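Local coordinates for UDP-N-acetylglucosamine--peptide N-acetylglucosaminyltransferase stabilizing protein GtfB (Streptococcus gordonii, PDB 5E9T) that partners with GtfA in a complex that attaches the first GlcNAc, from UDP-GlcNAc, to the serine-rich repeat adhesin GspB, an export substrate of the accessory SecA2/SecY2 system, at residues Leu376-Gln382 and His394-Ser399; His388-His394 and Ala424-Ala429. All coordinates share one frame. Residue numbers count along the deposited sequence, not the author numbering.

How the contacts relate
Followed from the N terminus, the four segments come in the order 376-382, 388-394, 394-399 and 424-429, so the two contacts cross rather than nest. Contact 1 closes a loop of 11 residues without helix or strand, bringing the chain back beside strand 376-379. Contact 2 begins inside that loop and closes 29 residues, including helix 405-409, at the C-terminal end of helix 415-428. H394 belongs to both. With centres 11 Å apart the contacts touch: I377 N lies 3.1 Å from Q425 OE1, a probable hydrogen bond, and G379 N packs 3.6 Å from I390 CD1. Together they tie strand, following loop and helix into one corner of what is probably the C-terminal Rossmann-like domain.

Contact 1. Residues Leu376-Gln382 and His394-Ser399; sequences LILGFEQ and HIFDSS
The segments 376-382 and 394-399 run in broadly the same direction, their end-to-end vectors 38° apart, in a constant register: L378 opposite H394, G379 opposite I395, F380 opposite F396 and E381 opposite D397, with CA-CA distances of 4.0 to 5.3 Å. L376 opens strand 376-379 in extended conformation and, as a t,p rotamer, brings CD1 to 3.2 Å from H394 CD2. I377 turns its side chain from the loop onto helix 366-372, but its O lies 3.8 Å from H394 CB. L378 packs CB 4.1 Å from F396 CE2, while its backbone pairs with Y354 and D356 of the parallel strand 353-356; with helix 366-372 between them, these strands form a beta-alpha-beta crossover of the Rossmann-like kind, as in the C-terminal half of a GT-B fold. G379, almost fully extended, accepts a weak hydrogen bond from F396 N (2.7 Å to G379 O, 123° at the hydrogen). F380 and F396 both take chi1 m; their rings meet rim to rim, centroids 5.6 Å apart and planes at 44°, and S399 N lies over one F380 face. F380 CA also makes a CA-H...O contact with F396 O (3.2 Å). At E381 the chain turns (phi/psi -67/-26); its carboxylate forms a salt bridge with R387 in the intervening loop. Q382 N ends 3.7 Å from S398 OG. The polar tie is thus one weak N-H...O bond plus CA-H...O contacts, and backbone and the side chains of L378, F380, H394 and F396 share much of the 565 Å² of buried surface.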
ATOM      1  N   LEU B 376      40.545  16.920 -31.689  1.00 59.85           N
ATOM      2  CA  LEU B 376      39.766  18.048 -32.183  1.00 62.47           C
ATOM      3  C   LEU B 376      38.296  17.665 -32.231  1.00 68.08           C
ATOM      4  O   LEU B 376      37.914  16.718 -32.930  1.00 72.91           O
ATOM      5  CB  LEU B 376      40.217  18.505 -33.565  1.00 60.45           C
ATOM      6  CG  LEU B 376      39.163  19.492 -34.069  1.00 64.19           C
ATOM      7  CD1 LEU B 376      39.170  20.805 -33.261  1.00 72.42           C
ATOM      8  CD2 LEU B 376      39.313  19.773 -35.554  1.00 57.13           C
ATOM      9  N   ILE B 377      37.474  18.422 -31.521  1.00 66.69           N
ATOM     10  CA  ILE B 377      36.050  18.148 -31.395  1.00 69.57           C
ATOM     11  C   ILE B 377      35.264  19.021 -32.364  1.00 75.50           C
ATOM     12  O   ILE B 377      35.516  20.230 -32.467  1.00 77.53           O
ATOM     13  CB  ILE B 377      35.593  18.395 -29.947  1.00 64.98           C
ATOM     14  CG1 ILE B 377      36.602  17.794 -28.966  1.00 63.36           C
ATOM     15  CG2 ILE B 377      34.190  17.840 -29.737  1.00 64.09           C
ATOM     16  CD1 ILE B 377      36.421  18.284 -27.558  1.00 58.62           C
ATOM     17  N   LEU B 378      34.300  18.411 -33.069  1.00 79.41           N
ATOM     18  CA  LEU B 378      33.301  19.128 -33.859  1.00 85.41           C
ATOM     19  C   LEU B 378      31.953  18.444 -33.701  1.00 88.16           C
ATOM     20  O   LEU B 378      31.880  17.242 -33.445  1.00 83.82           O
ATOM     21  CB  LEU B 378      33.599  19.167 -35.366  1.00 86.14           C
ATOM     22  CG  LEU B 378      35.032  19.266 -35.851  1.00 83.73           C
ATOM     23  CD1 LEU B 378      35.170  19.111 -37.375  1.00 78.13           C
ATOM     24  CD2 LEU B 378      35.426  20.545 -35.395  1.00 85.83           C
ATOM     25  N   GLY B 379      30.888  19.203 -33.936  1.00 90.23           N
ATOM     26  CA  GLY B 379      29.551  18.635 -33.979  1.00 90.84           C
ATOM     27  C   GLY B 379      28.581  19.651 -34.537  1.00 95.21           C
ATOM     28  O   GLY B 379      28.976  20.714 -35.026  1.00 97.83           O
ATOM     29  N   PHE B 380      27.299  19.303 -34.456  1.00 96.26           N
ATOM     30  CA  PHE B 380      26.191  20.153 -34.863  1.00 96.42           C
ATOM     31  C   PHE B 380      25.610  20.820 -33.623  1.00 99.68           C
ATOM     32  O   PHE B 380      26.086  20.596 -32.518  1.00 99.30           O
ATOM     33  CB  PHE B 380      25.166  19.313 -35.616  1.00 95.31           C
ATOM     34  CG  PHE B 380      25.776  18.503 -36.719  1.00 97.90           C
ATOM     35  CD1 PHE B 380      25.562  17.145 -36.820  1.00100.89           C
ATOM     36  CD2 PHE B 380      26.600  19.101 -37.639  1.00 99.68           C
ATOM     37  CE1 PHE B 380      26.155  16.415 -37.840  1.00103.16           C
ATOM     38  CE2 PHE B 380      27.190  18.380 -38.649  1.00101.02           C
ATOM     39  CZ  PHE B 380      26.966  17.038 -38.748  1.00103.55           C
ATOM     40  N   GLU B 381      24.574  21.650 -33.795  1.00103.70           N
ATOM     41  CA  GLU B 381      24.120  22.429 -32.644  1.00104.64           C
ATOM     42  C   GLU B 381      23.529  21.544 -31.558  1.00106.63           C
ATOM     43  O   GLU B 381      23.620  21.886 -30.373  1.00111.80           O
ATOM     44  CB  GLU B 381      23.113  23.508 -33.039  1.00102.06           C
ATOM     45  CG  GLU B 381      22.619  24.317 -31.832  1.00100.77           C
ATOM     46  CD  GLU B 381      23.593  25.408 -31.404  1.00 99.96           C
ATOM     47  OE1 GLU B 381      24.094  26.138 -32.281  1.00 99.40           O
ATOM     48  OE2 GLU B 381      23.871  25.528 -30.193  1.00101.26           O
ATOM     49  N   GLN B 382      23.009  20.368 -31.897  1.00101.19           N
ATOM     50  CA  GLN B 382      22.665  19.473 -30.804  1.00102.73           C
ATOM     51  C   GLN B 382      23.968  18.749 -30.516  1.00 99.35           C
ATOM     52  O   GLN B 382      24.299  17.728 -31.129  1.00 91.22           O
ATOM     53  CB  GLN B 382      21.512  18.530 -31.143  1.00107.28           C
ATOM     54  CG  GLN B 382      21.333  17.437 -30.083  1.00111.02           C
ATOM     55  CD  GLN B 382      19.890  17.106 -29.765  1.00115.29           C
ATOM     56  OE1 GLN B 382      19.068  17.991 -29.529  1.00123.98           O
ATOM     57  NE2 GLN B 382      19.584  15.822 -29.699  1.00115.01           N
ATOM     58  N   HIS B 394      34.036  25.572 -35.223  1.00 97.90           N
ATOM     59  CA  HIS B 394      33.930  24.132 -35.340  1.00 93.43           C
ATOM     60  C   HIS B 394      32.493  23.622 -35.246  1.00 91.92           C
ATOM     61  O   HIS B 394      32.172  22.594 -35.859  1.00 89.75           O
ATOM     62  CB  HIS B 394      34.857  23.522 -34.280  1.00 91.55           C
ATOM     63  CG  HIS B 394      36.309  23.742 -34.582  1.00 90.37           C
ATOM     64  ND1 HIS B 394      36.874  24.995 -34.682  1.00 94.95           N
ATOM     65  CD2 HIS B 394      37.292  22.863 -34.885  1.00 86.63           C
ATOM     66  CE1 HIS B 394      38.155  24.869 -34.989  1.00 94.14           C
ATOM     67  NE2 HIS B 394      38.433  23.584 -35.120  1.00 87.92           N
ATOM     68  N   ILE B 395      31.615  24.334 -34.531  1.00 94.35           N
ATOM     69  CA  ILE B 395      30.242  23.873 -34.350  1.00 97.00           C
ATOM     70  C   ILE B 395      29.450  24.065 -35.639  1.00100.74           C
ATOM     71  O   ILE B 395      29.750  24.938 -36.464  1.00 99.67           O
ATOM     72  CB  ILE B 395      29.563  24.604 -33.177  1.00 95.94           C
ATOM     73  CG1 ILE B 395      28.225  23.945 -32.833  1.00 98.22           C
ATOM     74  CG2 ILE B 395      29.313  26.059 -33.522  1.00 95.37           C
ATOM     75  CD1 ILE B 395      27.852  24.031 -31.378  1.00100.38           C
ATOM     76  N   PHE B 396      28.413  23.252 -35.808  1.00105.20           N
ATOM     77  CA  PHE B 396      27.576  23.289 -36.993  1.00112.64           C
ATOM     78  C   PHE B 396      26.122  23.429 -36.588  1.00120.37           C
ATOM     79  O   PHE B 396      25.764  23.272 -35.419  1.00120.66           O
ATOM     80  CB  PHE B 396      27.739  22.024 -37.823  1.00115.62           C
ATOM     81  CG  PHE B 396      29.132  21.767 -38.228  1.00114.57           C
ATOM     82  CD1 PHE B 396      29.929  22.793 -38.688  1.00115.57           C
ATOM     83  CD2 PHE B 396      29.680  20.516 -38.054  1.00112.91           C
ATOM     84  CE1 PHE B 396      31.236  22.559 -39.032  1.00116.58           C
ATOM     85  CE2 PHE B 396      30.975  20.286 -38.368  1.00114.59           C
ATOM     86  CZ  PHE B 396      31.760  21.303 -38.866  1.00115.58           C
ATOM     87  N   ASP B 397      25.283  23.739 -37.569  1.00128.24           N
ATOM     88  CA  ASP B 397      23.847  23.681 -37.352  1.00130.64           C
ATOM     89  C   ASP B 397      23.389  22.228 -37.318  1.00126.12           C
ATOM     90  O   ASP B 397      24.153  21.308 -37.605  1.00124.75           O
ATOM     91  CB  ASP B 397      23.108  24.427 -38.453  1.00133.34           C
ATOM     92  CG  ASP B 397      23.246  25.902 -38.338  1.00135.73           C
ATOM     93  OD1 ASP B 397      23.714  26.384 -37.290  1.00131.88           O
ATOM     94  OD2 ASP B 397      22.881  26.575 -39.318  1.00140.10           O
ATOM     95  N   SER B 398      22.098  22.024 -37.073  1.00122.39           N
ATOM     96  CA  SER B 398      21.642  20.651 -36.889  1.00121.04           C
ATOM     97  C   SER B 398      21.416  20.157 -38.302  1.00121.81           C
ATOM     98  O   SER B 398      20.331  20.262 -38.863  1.00128.61           O
ATOM     99  CB  SER B 398      20.347  20.587 -36.082  1.00117.26           C
ATOM    100  OG  SER B 398      20.579  20.745 -34.694  1.00110.93           O
ATOM    101  N   SER B 399      22.464  19.555 -38.843  1.00116.21           N
ATOM    102  CA  SER B 399      22.506  19.143 -40.234  1.00118.56           C
ATOM    103  C   SER B 399      21.943  20.198 -41.190  1.00123.66           C
ATOM    104  O   SER B 399      21.511  19.853 -42.296  1.00127.18           O
ATOM    105  CB  SER B 399      21.788  17.811 -40.428  1.00118.11           C
ATOM    106  OG  SER B 399      21.335  17.661 -41.764  1.00117.63           O
TER

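Contact 2. Residues His388-His394 and Ala424-Ala429; sequences HYIAQQH and AQGRHA
Loop residues 388-394 run alongside the C-terminal end of helix 415-428 in the opposite sense, Y389 nearest A429 (CA-CA 5.1 Å) and A391 nearest Q425 (4.6 Å). Residues 424-428 are helical (H428 N to A424 O 3.1 Å); 392-394 have helical phi/psi without regular bonds, H394 N to A391 O (3.2 Å) being weak. H428, chi1 t and chi2 near -75°, points toward the loop and donates from ND1 to H388 O at 2.6 Å, while A391 N and I390 O lie over one ring face. Q425 has an off-rotamer chi1 of 94°; Y389 O lies 3.5 Å from its CB, and its amide bonds to I377 N and L375 O, tying the last helix turn to the start of strand 376-379, consistent with a Rossmann-like domain. Y389, chi1 m, directs CA-CB away from the helix: its ring stacks with F371 and its OH bonds to R368, though CD2 lies 4.1 Å from A429 CB. A391 CB and, with chi1 m, H394 CE1 lie 4.1 and 3.4 Å from A424 CB.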
ATOM      1  N   HIS B 388      31.798  24.131 -23.404  1.00 84.58           N
ATOM      2  CA  HIS B 388      33.021  24.812 -23.002  1.00 81.18           C
ATOM      3  C   HIS B 388      34.152  24.559 -23.996  1.00 81.10           C
ATOM      4  O   HIS B 388      34.912  25.475 -24.329  1.00 86.23           O
ATOM      5  CB  HIS B 388      33.449  24.355 -21.599  1.00 80.91           C
ATOM      6  CG  HIS B 388      32.414  24.551 -20.529  1.00 83.80           C
ATOM      7  ND1 HIS B 388      31.594  23.532 -20.092  1.00 84.34           N
ATOM      8  CD2 HIS B 388      32.100  25.632 -19.775  1.00 80.97           C
ATOM      9  CE1 HIS B 388      30.803  23.981 -19.134  1.00 78.89           C
ATOM     10  NE2 HIS B 388      31.090  25.253 -18.922  1.00 78.85           N
ATOM     11  N   TYR B 389      34.281  23.320 -24.478  1.00 78.78           N
ATOM     12  CA  TYR B 389      35.490  22.872 -25.164  1.00 78.79           C
ATOM     13  C   TYR B 389      35.399  22.873 -26.683  1.00 77.81           C
ATOM     14  O   TYR B 389      36.363  22.464 -27.339  1.00 81.11           O
ATOM     15  CB  TYR B 389      35.870  21.465 -24.697  1.00 79.79           C
ATOM     16  CG  TYR B 389      35.880  21.317 -23.199  1.00 81.14           C
ATOM     17  CD1 TYR B 389      35.690  20.096 -22.608  1.00 74.62           C
ATOM     18  CD2 TYR B 389      36.095  22.394 -22.376  1.00 89.19           C
ATOM     19  CE1 TYR B 389      35.688  19.959 -21.237  1.00 74.22           C
ATOM     20  CE2 TYR B 389      36.096  22.263 -21.007  1.00 89.00           C
ATOM     21  CZ  TYR B 389      35.897  21.043 -20.439  1.00 78.38           C
ATOM     22  OH  TYR B 389      35.905  20.910 -19.069  1.00 79.39           O
ATOM     23  N   ILE B 390      34.282  23.286 -27.274  1.00 75.63           N
ATOM     24  CA  ILE B 390      34.161  23.308 -28.726  1.00 74.96           C
ATOM     25  C   ILE B 390      34.080  24.754 -29.186  1.00 82.90           C
ATOM     26  O   ILE B 390      33.300  25.551 -28.649  1.00 86.73           O
ATOM     27  CB  ILE B 390      32.966  22.475 -29.228  1.00 76.51           C
ATOM     28  CG1 ILE B 390      33.064  22.286 -30.743  1.00 81.67           C
ATOM     29  CG2 ILE B 390      31.637  23.100 -28.831  1.00 78.51           C
ATOM     30  CD1 ILE B 390      31.960  21.458 -31.341  1.00 78.95           C
ATOM     31  N   ALA B 391      34.915  25.094 -30.160  1.00 90.00           N
ATOM     32  CA  ALA B 391      34.945  26.448 -30.678  1.00 91.47           C
ATOM     33  C   ALA B 391      33.753  26.702 -31.590  1.00 89.66           C
ATOM     34  O   ALA B 391      33.190  25.786 -32.191  1.00 88.19           O
ATOM     35  CB  ALA B 391      36.245  26.699 -31.441  1.00 89.84           C
ATOM     36  N   GLN B 392      33.377  27.978 -31.683  1.00 89.35           N
ATOM     37  CA  GLN B 392      32.303  28.401 -32.573  1.00 93.70           C
ATOM     38  C   GLN B 392      32.573  27.996 -34.014  1.00102.15           C
ATOM     39  O   GLN B 392      31.655  27.579 -34.730  1.00110.60           O
ATOM     40  CB  GLN B 392      32.139  29.914 -32.489  1.00 95.86           C
ATOM     41  CG  GLN B 392      30.905  30.446 -33.175  1.00 98.98           C
ATOM     42  CD  GLN B 392      29.673  30.310 -32.330  1.00100.25           C
ATOM     43  OE1 GLN B 392      29.081  29.238 -32.231  1.00102.96           O
ATOM     44  NE2 GLN B 392      29.269  31.408 -31.713  1.00 97.03           N
ATOM     45  N   GLN B 393      33.817  28.151 -34.474  1.00102.07           N
ATOM     46  CA  GLN B 393      34.122  27.886 -35.879  1.00101.37           C
ATOM     47  C   GLN B 393      33.855  26.429 -36.217  1.00100.28           C
ATOM     48  O   GLN B 393      33.484  26.083 -37.349  1.00 99.34           O
ATOM     49  CB  GLN B 393      35.582  28.230 -36.151  1.00102.08           C
ATOM     50  CG  GLN B 393      35.990  29.560 -35.538  1.00109.57           C
ATOM     51  CD  GLN B 393      36.833  29.392 -34.291  1.00115.06           C
ATOM     52  OE1 GLN B 393      37.640  28.480 -34.208  1.00119.17           O
ATOM     53  NE2 GLN B 393      36.653  30.279 -33.319  1.00112.14           N
ATOM     54  N   HIS B 394      34.036  25.572 -35.223  1.00 97.90           N
ATOM     55  CA  HIS B 394      33.930  24.132 -35.340  1.00 93.43           C
ATOM     56  C   HIS B 394      32.493  23.622 -35.246  1.00 91.92           C
ATOM     57  O   HIS B 394      32.172  22.594 -35.859  1.00 89.75           O
ATOM     58  CB  HIS B 394      34.857  23.522 -34.280  1.00 91.55           C
ATOM     59  CG  HIS B 394      36.309  23.742 -34.582  1.00 90.37           C
ATOM     60  ND1 HIS B 394      36.874  24.995 -34.682  1.00 94.95           N
ATOM     61  CD2 HIS B 394      37.292  22.863 -34.885  1.00 86.63           C
ATOM     62  CE1 HIS B 394      38.155  24.869 -34.989  1.00 94.14           C
ATOM     63  NE2 HIS B 394      38.433  23.584 -35.120  1.00 87.92           N
ATOM     64  N   ALA B 424      41.960  27.021 -31.806  1.00 82.49           N
ATOM     65  CA  ALA B 424      40.602  27.541 -31.863  1.00 80.88           C
ATOM     66  C   ALA B 424      39.771  27.016 -30.699  1.00 79.74           C
ATOM     67  O   ALA B 424      39.159  27.794 -29.958  1.00 74.53           O
ATOM     68  CB  ALA B 424      39.974  27.165 -33.199  1.00 81.50           C
ATOM     69  N   GLN B 425      39.744  25.692 -30.521  1.00 83.57           N
ATOM     70  CA  GLN B 425      39.116  25.123 -29.333  1.00 83.29           C
ATOM     71  C   GLN B 425      39.989  25.325 -28.103  1.00 78.37           C
ATOM     72  O   GLN B 425      39.477  25.346 -26.977  1.00 77.98           O
ATOM     73  CB  GLN B 425      38.822  23.637 -29.552  1.00 80.19           C
ATOM     74  CG  GLN B 425      39.911  22.700 -29.048  1.00 73.55           C
ATOM     75  CD  GLN B 425      39.555  21.237 -29.228  1.00 68.93           C
ATOM     76  OE1 GLN B 425      38.638  20.896 -29.975  1.00 67.52           O
ATOM     77  NE2 GLN B 425      40.276  20.364 -28.534  1.00 68.67           N
ATOM     78  N   GLY B 426      41.301  25.476 -28.295  1.00 73.70           N
ATOM     79  CA  GLY B 426      42.166  25.802 -27.174  1.00 76.79           C
ATOM     80  C   GLY B 426      41.875  27.176 -26.604  1.00 82.25           C
ATOM     81  O   GLY B 426      41.862  27.362 -25.384  1.00 77.35           O
ATOM     82  N   ARG B 427      41.633  28.158 -27.480  1.00 87.36           N
ATOM     83  CA  ARG B 427      41.238  29.488 -27.019  1.00 83.13           C
ATOM     84  C   ARG B 427      39.848  29.473 -26.411  1.00 77.76           C
ATOM     85  O   ARG B 427      39.610  30.105 -25.376  1.00 76.83           O
ATOM     86  CB  ARG B 427      41.270  30.487 -28.173  1.00 81.75           C
ATOM     87  CG  ARG B 427      42.656  30.949 -28.531  1.00 87.05           C
ATOM     88  CD  ARG B 427      42.701  31.578 -29.912  1.00 95.09           C
ATOM     89  NE  ARG B 427      44.027  31.447 -30.491  1.00 98.18           N
ATOM     90  CZ  ARG B 427      45.151  31.774 -29.871  1.00 93.68           C
ATOM     91  NH1 ARG B 427      45.136  32.259 -28.633  1.00 93.12           N
ATOM     92  NH2 ARG B 427      46.312  31.618 -30.496  1.00 89.26           N
ATOM     93  N   HIS B 428      38.911  28.784 -27.065  1.00 74.79           N
ATOM     94  CA  HIS B 428      37.520  28.829 -26.637  1.00 77.77           C
ATOM     95  C   HIS B 428      37.355  28.332 -25.209  1.00 78.74           C
ATOM     96  O   HIS B 428      36.504  28.840 -24.471  1.00 74.97           O
ATOM     97  CB  HIS B 428      36.653  28.008 -27.585  1.00 79.00           C
ATOM     98  CG  HIS B 428      35.205  28.005 -27.213  1.00 82.01           C
ATOM     99  ND1 HIS B 428      34.711  27.275 -26.154  1.00 81.43           N
ATOM    100  CD2 HIS B 428      34.146  28.655 -27.748  1.00 90.11           C
ATOM    101  CE1 HIS B 428      33.409  27.472 -26.055  1.00 85.40           C
ATOM    102  NE2 HIS B 428      33.040  28.304 -27.013  1.00 91.10           N
ATOM    103  N   ALA B 429      38.160  27.355 -24.800  1.00 79.02           N
ATOM    104  CA  ALA B 429      38.148  26.879 -23.425  1.00 72.17           C
ATOM    105  C   ALA B 429      38.975  27.762 -22.507  1.00 68.37           C
ATOM    106  O   ALA B 429      39.124  27.434 -21.325  1.00 61.49           O
ATOM    107  CB  ALA B 429      38.656  25.438 -23.357  1.00 66.28           C
TER